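Cbm77-rfpl (PDB 5FU5) probably binds plant cell-wall polysaccharide, most likely pectin, as a non-catalytic carbohydrate-binding module of the Ruminococcus flavefaciens cellulosome. Local coordinates at residues K32-A35 against K40-T43; T52-T57 against C106-M111; N80-S85 against I89-A94; L64-A69 against A73-D78; Y8-T13 against T17-Y22. One frame throughout, in Å; residues are numbered along the deposited sequence. Where two conformers were deposited one is given.

Contact 1 (K32-A35 against K40-T43); sequences KGTA and KTLT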
# COMPACT_ATOMS: atom_id res chain seq x y z
N LYS A 32 -9.93 -1.72 -13.35
CA LYS A 32 -10.10 -2.63 -12.24
C LYS A 32 -11.05 -2.10 -11.19
O LYS A 32 -11.01 -2.50 -10.01
CB LYS A 32 -8.73 -2.91 -11.60
CG LYS A 32 -7.67 -3.46 -12.55
CD LYS A 32 -8.07 -4.79 -13.21
CE LYS A 32 -6.90 -5.28 -14.05
NZ LYS A 32 -7.31 -6.56 -14.66
N GLY A 33 -11.95 -1.20 -11.59
CA GLY A 33 -12.93 -0.67 -10.65
C GLY A 33 -12.36 0.46 -9.84
O GLY A 33 -11.39 1.09 -10.23
N THR A 34 -13.03 0.73 -8.72
CA THR A 34 -12.68 1.80 -7.83
C THR A 34 -12.46 1.35 -6.41
O THR A 34 -12.86 0.25 -6.02
CB THR A 34 -13.79 2.88 -7.84
OG1 THR A 34 -15.03 2.40 -7.28
CG2 THR A 34 -14.01 3.43 -9.24
N ALA A 35 -11.84 2.22 -5.63
CA ALA A 35 -11.81 2.08 -4.17
C ALA A 35 -12.27 3.37 -3.56
O ALA A 35 -11.95 4.45 -4.07
CB ALA A 35 -10.45 1.72 -3.67
N LYS A 40 -12.84 9.74 -0.53
CA LYS A 40 -12.25 9.87 -1.86
C LYS A 40 -12.63 8.63 -2.66
O LYS A 40 -12.63 7.52 -2.11
CB LYS A 40 -10.73 9.99 -1.81
CG LYS A 40 -10.17 11.16 -1.02
CD LYS A 40 -8.65 11.19 -1.12
CE LYS A 40 -8.01 11.69 0.17
NZ LYS A 40 -6.61 12.14 -0.06
N THR A 41 -12.97 8.82 -3.94
CA THR A 41 -13.15 7.74 -4.90
C THR A 41 -11.93 7.68 -5.79
O THR A 41 -11.63 8.61 -6.54
CB THR A 41 -14.45 7.85 -5.70
OG1 THR A 41 -15.56 7.78 -4.79
CG2 THR A 41 -14.57 6.72 -6.75
N LEU A 42 -11.19 6.58 -5.68
CA LEU A 42 -9.94 6.36 -6.35
C LEU A 42 -10.13 5.43 -7.54
O LEU A 42 -10.90 4.46 -7.46
CB LEU A 42 -8.90 5.80 -5.35
CG LEU A 42 -8.65 6.69 -4.13
CD1 LEU A 42 -7.84 5.95 -3.09
CD2 LEU A 42 -7.95 7.97 -4.52
N THR A 43 -9.47 5.71 -8.64
CA THR A 43 -9.77 5.04 -9.93
C THR A 43 -8.61 4.40 -10.67
O THR A 43 -8.85 3.56 -11.56
CB THR A 43 -10.40 6.07 -10.91
OG1 THR A 43 -9.51 7.18 -11.06
CG2 THR A 43 -11.79 6.53 -10.35
O HOH W 1 -9.07 0.68 -11.81

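Contact 2 (T52-T57 against C106-M111); sequences TSISFT and CNLFYM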
# COMPACT_ATOMS: atom_id res chain seq x y z
N THR A 52 5.47 -7.48 -9.43
CA THR A 52 5.24 -6.19 -8.76
C THR A 52 5.92 -6.13 -7.41
O THR A 52 5.89 -7.10 -6.61
CB THR A 52 3.73 -5.98 -8.57
OG1 THR A 52 3.08 -6.13 -9.82
CG2 THR A 52 3.40 -4.65 -7.97
N SER A 53 6.51 -4.97 -7.10
CA SER A 53 7.08 -4.75 -5.77
C SER A 53 7.06 -3.31 -5.38
O SER A 53 7.14 -2.39 -6.24
CB SER A 53 8.50 -5.28 -5.64
OG SER A 53 9.39 -4.53 -6.43
N ILE A 54 6.86 -3.09 -4.10
CA ILE A 54 6.97 -1.74 -3.51
C ILE A 54 7.93 -1.88 -2.33
O ILE A 54 7.66 -2.68 -1.39
CB ILE A 54 5.62 -1.23 -3.02
CG1 ILE A 54 4.60 -1.20 -4.15
CG2 ILE A 54 5.79 0.13 -2.39
CD1 ILE A 54 3.20 -1.32 -3.65
N SER A 55 9.03 -1.12 -2.38
CA SER A 55 9.98 -1.08 -1.30
C SER A 55 10.00 0.29 -0.63
O SER A 55 9.75 1.30 -1.27
CB SER A 55 11.35 -1.40 -1.85
OG SER A 55 11.30 -2.66 -2.49
N PHE A 56 10.33 0.30 0.64
CA PHE A 56 10.51 1.51 1.43
C PHE A 56 11.28 1.17 2.68
O PHE A 56 11.33 0.01 3.10
CB PHE A 56 9.19 2.17 1.78
CG PHE A 56 8.29 1.37 2.68
CD1 PHE A 56 7.49 0.37 2.15
CD2 PHE A 56 8.23 1.62 4.05
CE1 PHE A 56 6.62 -0.34 2.97
CE2 PHE A 56 7.37 0.87 4.87
CZ PHE A 56 6.59 -0.11 4.33
N THR A 57 11.84 2.22 3.29
CA THR A 57 12.52 2.13 4.57
C THR A 57 11.70 2.90 5.60
O THR A 57 11.50 4.11 5.49
CB THR A 57 13.97 2.62 4.49
OG1 THR A 57 14.71 1.85 3.54
CG2 THR A 57 14.68 2.47 5.87
N CYS A 106 -5.35 -8.94 -7.02
CA CYS A 106 -6.10 -7.77 -6.52
C CYS A 106 -5.38 -6.49 -6.98
O CYS A 106 -4.37 -6.55 -7.70
CB CYS A 106 -6.27 -7.76 -5.00
SG CYS A 106 -4.70 -7.85 -4.12
N ASN A 107 -5.94 -5.36 -6.58
CA ASN A 107 -5.58 -4.07 -7.19
C ASN A 107 -5.52 -2.96 -6.13
O ASN A 107 -6.47 -2.73 -5.42
CB ASN A 107 -6.59 -3.75 -8.31
CG ASN A 107 -6.51 -4.77 -9.42
OD1 ASN A 107 -5.53 -4.80 -10.17
ND2 ASN A 107 -7.47 -5.67 -9.47
N LEU A 108 -4.33 -2.35 -6.03
CA LEU A 108 -3.94 -1.45 -4.96
C LEU A 108 -4.17 0.04 -5.35
O LEU A 108 -3.63 0.49 -6.36
CB LEU A 108 -2.48 -1.69 -4.60
CG LEU A 108 -1.86 -0.81 -3.49
CD1 LEU A 108 -2.58 -1.02 -2.16
CD2 LEU A 108 -0.37 -1.03 -3.38
N PHE A 109 -4.90 0.77 -4.51
CA PHE A 109 -5.26 2.18 -4.83
C PHE A 109 -4.61 3.26 -3.98
O PHE A 109 -4.48 4.42 -4.41
CB PHE A 109 -6.78 2.34 -4.82
CG PHE A 109 -7.49 1.64 -5.95
CD1 PHE A 109 -7.69 0.26 -5.95
CD2 PHE A 109 -8.02 2.34 -7.02
CE1 PHE A 109 -8.31 -0.37 -6.99
CE2 PHE A 109 -8.69 1.70 -8.03
CZ PHE A 109 -8.85 0.35 -8.04
N TYR A 110 -4.21 2.93 -2.77
CA TYR A 110 -3.71 3.91 -1.81
C TYR A 110 -2.84 3.22 -0.79
O TYR A 110 -3.14 2.07 -0.41
CB TYR A 110 -4.89 4.62 -1.12
CG TYR A 110 -4.52 5.85 -0.27
CD1 TYR A 110 -4.25 7.08 -0.85
CD2 TYR A 110 -4.46 5.75 1.12
CE1 TYR A 110 -3.93 8.16 -0.05
CE2 TYR A 110 -4.12 6.80 1.93
CZ TYR A 110 -3.88 8.00 1.36
OH TYR A 110 -3.55 9.02 2.24
N MET A 111 -1.81 3.90 -0.33
CA MET A 111 -1.06 3.38 0.79
C MET A 111 -0.50 4.47 1.66
O MET A 111 -0.30 5.62 1.22
CB MET A 111 -0.00 2.39 0.32
CG MET A 111 1.09 2.94 -0.54
SD MET A 111 2.27 1.68 -1.09
CE MET A 111 3.01 2.82 -2.24

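Contact 3 (N80-S85 against I89-A94); sequences NKVTAS and ITVDLA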
# COMPACT_ATOMS: atom_id res chain seq x y z
N ASN A 80 5.47 -12.33 3.96
CA ASN A 80 4.36 -12.87 4.75
C ASN A 80 3.01 -12.41 4.19
O ASN A 80 2.76 -11.20 4.07
CB ASN A 80 4.48 -12.47 6.24
CG ASN A 80 5.78 -12.94 6.87
OD1 ASN A 80 6.51 -12.17 7.51
ND2 ASN A 80 6.08 -14.18 6.68
N LYS A 81 2.13 -13.38 3.89
CA LYS A 81 0.78 -13.09 3.41
C LYS A 81 -0.06 -12.43 4.51
O LYS A 81 -0.11 -12.86 5.68
CB LYS A 81 0.05 -14.36 2.94
CG LYS A 81 -1.31 -14.11 2.28
CD LYS A 81 -1.91 -15.37 1.69
CE LYS A 81 -3.28 -15.19 1.09
NZ LYS A 81 -3.83 -16.47 0.55
N VAL A 82 -0.76 -11.38 4.09
CA VAL A 82 -1.72 -10.64 4.93
C VAL A 82 -2.99 -10.44 4.10
O VAL A 82 -2.91 -10.29 2.90
CB VAL A 82 -1.21 -9.25 5.39
CG1 VAL A 82 -2.12 -8.68 6.46
CG2 VAL A 82 0.24 -9.27 5.85
N THR A 83 -4.15 -10.47 4.77
CA THR A 83 -5.48 -10.36 4.15
C THR A 83 -6.19 -9.11 4.66
O THR A 83 -6.13 -8.78 5.86
CB THR A 83 -6.36 -11.63 4.39
OG1 THR A 83 -5.66 -12.79 3.91
CG2 THR A 83 -7.68 -11.58 3.65
N ALA A 84 -6.85 -8.43 3.72
CA ALA A 84 -7.65 -7.24 4.01
C ALA A 84 -8.94 -7.56 4.75
O ALA A 84 -9.50 -8.67 4.64
CB ALA A 84 -8.02 -6.54 2.69
N SER A 85 -9.43 -6.52 5.45
CA SER A 85 -10.78 -6.49 6.00
C SER A 85 -11.47 -5.29 5.35
O SER A 85 -10.96 -4.14 5.42
CB SER A 85 -10.74 -6.33 7.52
OG SER A 85 -10.36 -7.55 8.14
N ILE A 89 -5.79 -3.53 4.20
CA ILE A 89 -4.78 -4.26 4.94
C ILE A 89 -4.07 -3.31 5.87
O ILE A 89 -3.67 -2.21 5.45
CB ILE A 89 -3.76 -4.91 4.00
CG1 ILE A 89 -4.48 -5.99 3.19
CG2 ILE A 89 -2.54 -5.40 4.77
CD1 ILE A 89 -3.61 -6.78 2.23
N THR A 90 -3.89 -3.71 7.13
CA THR A 90 -3.03 -3.00 8.06
C THR A 90 -1.99 -3.95 8.58
O THR A 90 -2.29 -5.11 8.91
CB THR A 90 -3.76 -2.35 9.24
OG1 THR A 90 -4.49 -3.33 9.96
CG2 THR A 90 -4.73 -1.34 8.80
N VAL A 91 -0.78 -3.48 8.65
CA VAL A 91 0.35 -4.27 9.13
C VAL A 91 1.24 -3.38 9.98
O VAL A 91 1.67 -2.32 9.52
CB VAL A 91 1.26 -4.85 8.02
CG1 VAL A 91 2.22 -5.89 8.66
CG2 VAL A 91 0.51 -5.48 6.85
N ASP A 92 1.55 -3.81 11.20
CA ASP A 92 2.46 -3.12 12.05
C ASP A 92 3.87 -3.55 11.73
O ASP A 92 4.12 -4.75 11.60
CB ASP A 92 2.11 -3.36 13.52
CG ASP A 92 0.78 -2.73 13.93
OD1 ASP A 92 0.06 -2.13 13.13
OD2 ASP A 92 0.40 -2.83 15.07
N LEU A 93 4.78 -2.59 11.62
CA LEU A 93 6.14 -2.78 11.16
C LEU A 93 7.19 -2.13 12.05
O LEU A 93 6.91 -1.12 12.73
CB LEU A 93 6.31 -2.27 9.71
CG LEU A 93 5.47 -2.92 8.64
CD1 LEU A 93 5.67 -2.20 7.32
CD2 LEU A 93 5.76 -4.41 8.48
N ALA A 94 8.35 -2.76 12.11
CA ALA A 94 9.51 -2.18 12.78
C ALA A 94 10.26 -1.24 11.83
O ALA A 94 10.04 -1.22 10.62
CB ALA A 94 10.44 -3.30 13.24
O HOH W 2 -5.26 -6.44 7.51

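Contact 4 (L64-A69 against A73-D78); sequences LTLVFA and ATAKVD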
# COMPACT_ATOMS: atom_id res chain seq x y z
N LEU A 64 1.56 0.25 8.48
CA LEU A 64 1.29 0.31 7.07
C LEU A 64 -0.20 0.05 6.78
O LEU A 64 -0.75 -0.93 7.28
CB LEU A 64 2.16 -0.70 6.32
CG LEU A 64 1.94 -0.82 4.80
CD1 LEU A 64 2.48 0.38 4.02
CD2 LEU A 64 2.58 -2.10 4.28
N THR A 65 -0.83 0.93 5.98
CA THR A 65 -2.17 0.74 5.49
C THR A 65 -2.19 0.67 3.99
O THR A 65 -1.57 1.49 3.30
CB THR A 65 -3.09 1.91 5.95
OG1 THR A 65 -3.13 1.98 7.37
CG2 THR A 65 -4.50 1.81 5.43
N LEU A 66 -2.85 -0.34 3.45
CA LEU A 66 -2.97 -0.62 2.00
C LEU A 66 -4.43 -0.73 1.65
O LEU A 66 -5.16 -1.46 2.31
CB LEU A 66 -2.26 -1.92 1.59
CG LEU A 66 -0.80 -2.00 1.94
CD1 LEU A 66 -0.35 -3.43 1.63
CD2 LEU A 66 0.02 -0.98 1.20
N VAL A 67 -4.89 0.03 0.65
CA VAL A 67 -6.32 0.10 0.31
C VAL A 67 -6.53 -0.44 -1.11
O VAL A 67 -5.89 0.07 -2.06
CB VAL A 67 -6.85 1.55 0.39
CG1 VAL A 67 -8.33 1.63 0.01
CG2 VAL A 67 -6.54 2.19 1.74
N PHE A 68 -7.37 -1.48 -1.23
CA PHE A 68 -7.65 -2.18 -2.47
C PHE A 68 -9.13 -1.99 -2.92
O PHE A 68 -9.98 -1.57 -2.11
CB PHE A 68 -7.38 -3.68 -2.29
CG PHE A 68 -5.98 -3.99 -1.87
CD1 PHE A 68 -5.61 -3.91 -0.51
CD2 PHE A 68 -5.02 -4.41 -2.81
CE1 PHE A 68 -4.33 -4.25 -0.12
CE2 PHE A 68 -3.73 -4.75 -2.40
CZ PHE A 68 -3.39 -4.66 -1.06
N ALA A 69 -9.42 -2.36 -4.17
CA ALA A 69 -10.82 -2.47 -4.62
C ALA A 69 -11.56 -3.64 -3.95
O ALA A 69 -12.77 -3.56 -3.69
CB ALA A 69 -10.90 -2.62 -6.13
N ALA A 73 -8.86 -8.58 -0.43
CA ALA A 73 -7.55 -8.46 -1.06
C ALA A 73 -6.44 -9.02 -0.16
O ALA A 73 -6.57 -9.08 1.08
CB ALA A 73 -7.26 -7.00 -1.34
N THR A 74 -5.34 -9.39 -0.80
CA THR A 74 -4.20 -9.94 -0.10
C THR A 74 -2.92 -9.31 -0.62
O THR A 74 -2.87 -8.72 -1.70
CB THR A 74 -4.08 -11.46 -0.34
OG1 THR A 74 -3.98 -11.69 -1.73
CG2 THR A 74 -5.30 -12.19 0.25
N ALA A 75 -1.89 -9.43 0.16
CA ALA A 75 -0.52 -9.06 -0.26
C ALA A 75 0.50 -9.78 0.61
O ALA A 75 0.15 -10.30 1.67
CB ALA A 75 -0.28 -7.56 -0.16
N LYS A 76 1.74 -9.79 0.17
CA LYS A 76 2.85 -10.23 1.02
C LYS A 76 3.59 -9.00 1.48
O LYS A 76 3.95 -8.15 0.64
CB LYS A 76 3.76 -11.22 0.28
CG LYS A 76 3.11 -12.56 0.09
CD LYS A 76 4.07 -13.53 -0.56
CE LYS A 76 3.40 -14.87 -0.75
NZ LYS A 76 4.39 -15.93 -1.14
N VAL A 77 3.89 -8.94 2.77
CA VAL A 77 4.72 -7.90 3.31
C VAL A 77 5.93 -8.60 3.94
O VAL A 77 5.77 -9.46 4.80
CB VAL A 77 3.96 -7.00 4.31
CG1 VAL A 77 4.90 -5.95 4.89
CG2 VAL A 77 2.79 -6.33 3.60
N ASP A 78 7.12 -8.31 3.42
CA ASP A 78 8.34 -8.99 3.78
C ASP A 78 8.18 -10.54 3.66
O ASP A 78 8.67 -11.30 4.52
CB ASP A 78 8.80 -8.55 5.18
CG ASP A 78 9.00 -7.04 5.28
OD1 ASP A 78 9.32 -6.42 4.26
OD2 ASP A 78 8.87 -6.51 6.37

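Contact 5 (Y8-T13 against T17-Y22); sequences YVHDFT and TSSSFY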
# COMPACT_ATOMS: atom_id res chain seq x y z
N TYR A 8 3.53 8.88 5.52
CA TYR A 8 4.09 8.84 4.17
C TYR A 8 3.05 8.18 3.29
O TYR A 8 2.76 6.99 3.43
CB TYR A 8 5.41 8.08 4.15
CG TYR A 8 6.40 8.65 5.15
CD1 TYR A 8 6.42 8.25 6.50
CD2 TYR A 8 7.31 9.64 4.76
CE1 TYR A 8 7.34 8.78 7.40
CE2 TYR A 8 8.23 10.17 5.65
CZ TYR A 8 8.25 9.74 6.98
OH TYR A 8 9.13 10.24 7.91
N VAL A 9 2.47 8.97 2.38
CA VAL A 9 1.27 8.63 1.65
C VAL A 9 1.57 8.48 0.17
O VAL A 9 2.38 9.26 -0.37
CB VAL A 9 0.23 9.73 1.86
CG1 VAL A 9 -1.05 9.45 1.07
CG2 VAL A 9 -0.08 9.87 3.35
N HIS A 10 0.91 7.54 -0.49
CA HIS A 10 0.96 7.44 -1.93
C HIS A 10 -0.41 7.16 -2.49
O HIS A 10 -1.00 6.11 -2.19
CB HIS A 10 1.93 6.38 -2.42
CG HIS A 10 2.12 6.44 -3.89
ND1 HIS A 10 2.81 7.47 -4.51
CD2 HIS A 10 1.60 5.68 -4.88
CE1 HIS A 10 2.72 7.31 -5.82
NE2 HIS A 10 1.99 6.25 -6.07
N ASP A 11 -0.87 8.08 -3.36
CA ASP A 11 -2.14 8.00 -4.02
C ASP A 11 -1.83 7.63 -5.47
O ASP A 11 -1.18 8.42 -6.23
CB ASP A 11 -2.84 9.37 -3.89
CG ASP A 11 -4.11 9.50 -4.65
OD1 ASP A 11 -4.39 8.75 -5.58
OD2 ASP A 11 -4.87 10.49 -4.33
N PHE A 12 -2.21 6.40 -5.88
CA PHE A 12 -1.91 5.95 -7.23
C PHE A 12 -2.66 6.66 -8.36
O PHE A 12 -2.21 6.61 -9.50
CB PHE A 12 -2.11 4.41 -7.35
CG PHE A 12 -1.04 3.62 -6.64
CD1 PHE A 12 0.18 3.31 -7.24
CD2 PHE A 12 -1.26 3.20 -5.34
CE1 PHE A 12 1.14 2.58 -6.53
CE2 PHE A 12 -0.30 2.49 -4.67
CZ PHE A 12 0.90 2.19 -5.25
N THR A 13 -3.79 7.27 -8.04
CA THR A 13 -4.52 8.09 -9.01
C THR A 13 -3.81 9.42 -9.25
O THR A 13 -3.56 9.77 -10.38
CB THR A 13 -5.99 8.31 -8.58
OG1 THR A 13 -6.66 7.03 -8.41
CG2 THR A 13 -6.72 9.08 -9.63
N THR A 17 3.10 5.92 -10.34
CA THR A 17 4.17 5.19 -9.65
C THR A 17 5.27 6.09 -9.09
O THR A 17 6.31 5.59 -8.65
CB THR A 17 4.81 4.13 -10.58
OG1 THR A 17 5.41 4.80 -11.70
CG2 THR A 17 3.81 3.15 -11.06
N SER A 18 5.06 7.41 -9.09
CA SER A 18 6.09 8.38 -8.66
C SER A 18 6.08 8.61 -7.14
O SER A 18 5.06 9.02 -6.55
CB SER A 18 5.88 9.74 -9.37
OG SER A 18 6.07 9.63 -10.73
N SER A 19 7.23 8.40 -6.51
CA SER A 19 7.38 8.61 -5.06
C SER A 19 8.84 8.68 -4.68
O SER A 19 9.63 7.95 -5.25
CB SER A 19 6.72 7.46 -4.31
OG SER A 19 6.83 7.63 -2.92
N SER A 20 9.19 9.56 -3.71
CA SER A 20 10.55 9.53 -3.15
C SER A 20 10.66 8.49 -2.03
O SER A 20 11.70 7.91 -1.87
CB SER A 20 10.99 10.91 -2.65
OG SER A 20 9.99 11.49 -1.85
N PHE A 21 9.58 8.26 -1.29
CA PHE A 21 9.59 7.36 -0.14
C PHE A 21 9.44 5.88 -0.59
O PHE A 21 10.17 5.01 -0.09
CB PHE A 21 8.48 7.74 0.84
CG PHE A 21 8.47 6.91 2.11
CD1 PHE A 21 9.27 7.29 3.17
CD2 PHE A 21 7.62 5.83 2.24
CE1 PHE A 21 9.25 6.59 4.35
CE2 PHE A 21 7.59 5.11 3.42
CZ PHE A 21 8.41 5.48 4.47
N TYR A 22 8.49 5.63 -1.48
CA TYR A 22 8.25 4.29 -2.00
C TYR A 22 8.96 4.10 -3.32
O TYR A 22 8.93 4.98 -4.17
CB TYR A 22 6.78 4.03 -2.17
CG TYR A 22 5.94 4.20 -0.91
CD1 TYR A 22 5.83 3.16 0.02
CD2 TYR A 22 5.24 5.39 -0.61
CE1 TYR A 22 5.07 3.28 1.16
CE2 TYR A 22 4.49 5.51 0.53
CZ TYR A 22 4.39 4.46 1.43
OH TYR A 22 3.63 4.54 2.56

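Contact 1 (K32-A35 against K40-T43)
Ala-35 and Leu-42 form an antiparallel hydrogen-bonded pair, tied by two backbone bonds. Leu-42 N gives the shorter one to Ala-35 O, at 2.8 Å, and it is nearly straight (173° at the hydrogen). In the return bond Ala-35 N reaches Leu-42 O at 3.0 Å, from a position tilted 23° out of the carbonyl plane. Leu-42 O also lies 3.2 Å from Thr-34 CA, a CA-H...O contact. The strand pairing stops here, and a water takes over. The water accepts from Lys-32 N and donates to Gly-33 O and to Thr-43 O; the water oxygen is 2.9 Å from Thr-43 O.

Gly-33 has backbone angles at which a side chain would jam against the carbonyl O of Lys-32. By itself this calls for glycine here, just before strand 35-37.

Packing around these bonds is light. Thr-34 meets two threonines of the other segment with carbon rather than oxygen. CG2 of Thr-34 is anti to the carbonyl carbon (chi1 of OG1 66°), which sets the methyl beside Thr-43 CG2 at 4.0 Å. CB of Thr-34 is 4.1 Å from Thr-41 CG2. On the other face of the hairpin Ala-35 and Leu-42 point inward, and both touch Phe-109 of strand 107-116. Thr-43 N is held by Thr-13 OG1.

The residues belong to the open end of a beta hairpin formed by strands 35-37 and 40-47. The two backbone bonds and the water carry the polar grip; the threonine methyls add only light contact on an exposed side.

Contact 2 (T52-T57 against C106-M111)
Ile-54 makes every direct contact here, and all of them are apolar. Its two branches go to different partners. CD1 reaches tip to tip against Leu-108 CD2, at 3.6 Å. CG2 meets the end methyl of Met-111, CE, at 3.9 Å. Met-111 SD sits about equally near both branches, 4.1 Å from Ile-54 CD1. Ile-54 CG2 is anti to the backbone N while CG1 lies beside it (chi1 -58°), and this splits the branches between the two partners. Met-111 starts with CG between its backbone N and carbonyl carbon (chi1 65°), then runs extended, so its thioether end arrives at the isoleucine. A second conformer of Met-111 was deposited, so its part of the packing is less certain. With Ile-54 cut back to an alanine, Leu-108 CD2 and the Met-111 methyl would probably lose their partner and a gap open between the layers.

No hydrogen bond crosses the contact. Polar groups of the same segments are satisfied at other places: Asn-107 ND2 by Glu-70 OE2, and Thr-52 OG1 by Glu-49 N.

The backbone explains how Leu-108 and Met-111, three residues apart, both point inward. Phe-109 and Tyr-110 together face Val-67 in a classic beta bulge, which shifts the alternation of the strand by one residue.

The strands are not neighbours but face each other across the core of the beta sandwich. Strand 53-58 lies between strands 23-29 and 96-101, and Ile-54 also touches Leu-46 and Ile-100. Strand 107-116 lies beside strand 62-68, whose Leu-66 packs on both Leu-108 and Met-111.

Contact 3 (N80-S85 against I89-A94)
Ile-89 lays its side chain against the backbone and side chain of Ala-84 and against Val-82. This closes one edge of the beta sandwich, where strand 80-83 pairs with strand 74-77, and strand 88-93 pairs with strand 62-68. No direct hydrogen bond joins the two segments. Their short strand axes approach to 7.2 Å and run at 134° to each other.

CG1 of Ile-89 is the closest branch, 3.6 Å from Ala-84 CB and 3.4 Å from Ala-84 N. Its position beside the Ile-89 backbone N (chi1 -66°) turns it to Ala-84, while CG2, anti to that N, turns to Val-82. CD1 ends near the backbone, 3.6 Å from Val-82 O. Shortening Ile-89 to an alanine is likely to strip Ala-84 CB and Val-82 CG1 of an apolar partner and leave the edge thinly packed.

Val-82 crosses the isoleucine with CG1, 3.7 Å from Ile-89 CG2. Its other methyl, CG2, is 3.9 Å from Val-91 CG2. Both valines were deposited in two conformers, so the contacts of their methyls, including Val-82 CG1 on Ile-89, are less certain.

Neighbours place the contact. Ile-89 also packs on Phe-68, Val-91 on Val-77, and Ala-84 on Ala-73. At the outer side a water bridges the segments. It donates to Thr-83 O at 3.0 Å and accepts from Thr-90 N at 3.1 Å.

Contact 4 (L64-A69 against A73-D78)
Phe-68 and Ala-73 make the tightest meeting of these segments, a CH-pi contact. Ala-73 CB sits over one face of the ring, 3.7 Å from its centroid and 28° off the normal. The methyl is displaced from the centre toward the rim, and its nearest ring atom is Phe-68 CG at 3.3 Å. Phe-68 CG is anti to the carbonyl carbon, beside the backbone N (chi1 -57°), and this swings the ring across to the facing strand. There its far end, CZ, comes 4.3 Å from Ala-75 CB.

The remaining side-chain contacts are apolar and looser. Leu-64 CD2 faces Val-77 CG2 at 4.3 Å. Leu-66 CD1 faces Ala-75 CB at 4.5 Å. The two alanines stand opposite Phe-68 and Leu-66. The CA atoms of Leu-64 and Val-77 are 9.7 Å apart, but those of Phe-68 and Ala-73 only 6.4 Å, so the segments converge toward the connection between them.

No hydrogen bond crosses. Thr-74 points its CB away, and its OG1 bonds to Asp-104 N. Backbone bonds of strand 62-68 go to its own neighbours, such as Leu-66 to Ile-89 and Val-67 to Tyr-110. Ile-100 of strand 96-101 touches both leucines.

The strand axes run at 152°, near antiparallel, and 9.5 Å apart. Facing strands that meet through side chains, with no backbone pairing, are typical of the hydrophobic interior of a beta sandwich.

Contact 5 (Y8-T13 against T17-Y22)
Tyr-8 and Phe-21 lie ring over ring in an offset stack. Their planes are 10° apart and the centroids 4.2 Å. The offset brings Tyr-8 CB over the centre of the Phe-21 face, a CH-pi contact of 3.7 Å to the centroid. Phe-21 CG is anti to its backbone N (chi1 -177°), which carries the ring out to the strand.

Beside the stack Tyr-22 OH donates to Tyr-8 O at 2.7 Å. The hydroxyl stands 41° out of that carbonyl's plane. Tyr-22 also brings CD2 to 3.9 Å from His-10 CB. The His-10 ring turns an edge to the loop, with CE1 3.0 Å from Ser-18 O. His-10 NE2 bonds to Gly-16 O, and this fixes the ring.

Further shells hold these groups. Phe-21 CD2 lies over the centre of the Tyr-22 ring face, so the loop's aromatics brace each other. His-10 CD2 lies over the centre of the Phe-12 face. Ser-19 OG accepts a nearly straight bond from Tyr-22 N at 3.0 Å, and a weaker one from Phe-21 N. Outside the segments Pro-59 packs on both stacked residues, and Phe-56 meets Tyr-22 edge-to-face.

At the end of the strand Asp-11 is at the N-cap position of the short, weakly bonded helix 12-15. Its OD1 accepts from Ala-14 N and, weakly, from Thr-13 N. An ST motif at Ser-19 shapes the loop, whose Phe-21 and Tyr-22 turn back onto strand 4-11 after the helix.

Contacts 2 and 4 form the core. They share the interior of the sandwich, with centres about 7 Å apart, and meet through apolar side chains, with no hydrogen bond between their segments. Backbone bonds between strands 62-68 and 107-116 join them. Contact 3 carries that packing to a surface edge, where one water joins the methyl contacts. It is bound to contact 4 through Ala-84 with Ala-73 and Val-91 with Leu-64. Contacts 1 and 5 are partly buried and more polar. Contact 1 pairs backbones in a hairpin, whereas contact 5 folds a loop onto a strand with rings and hydroxyls. Thr-13 OG1 links these two. Contacts 3 and 5 lie on opposite sides of the chain's centre.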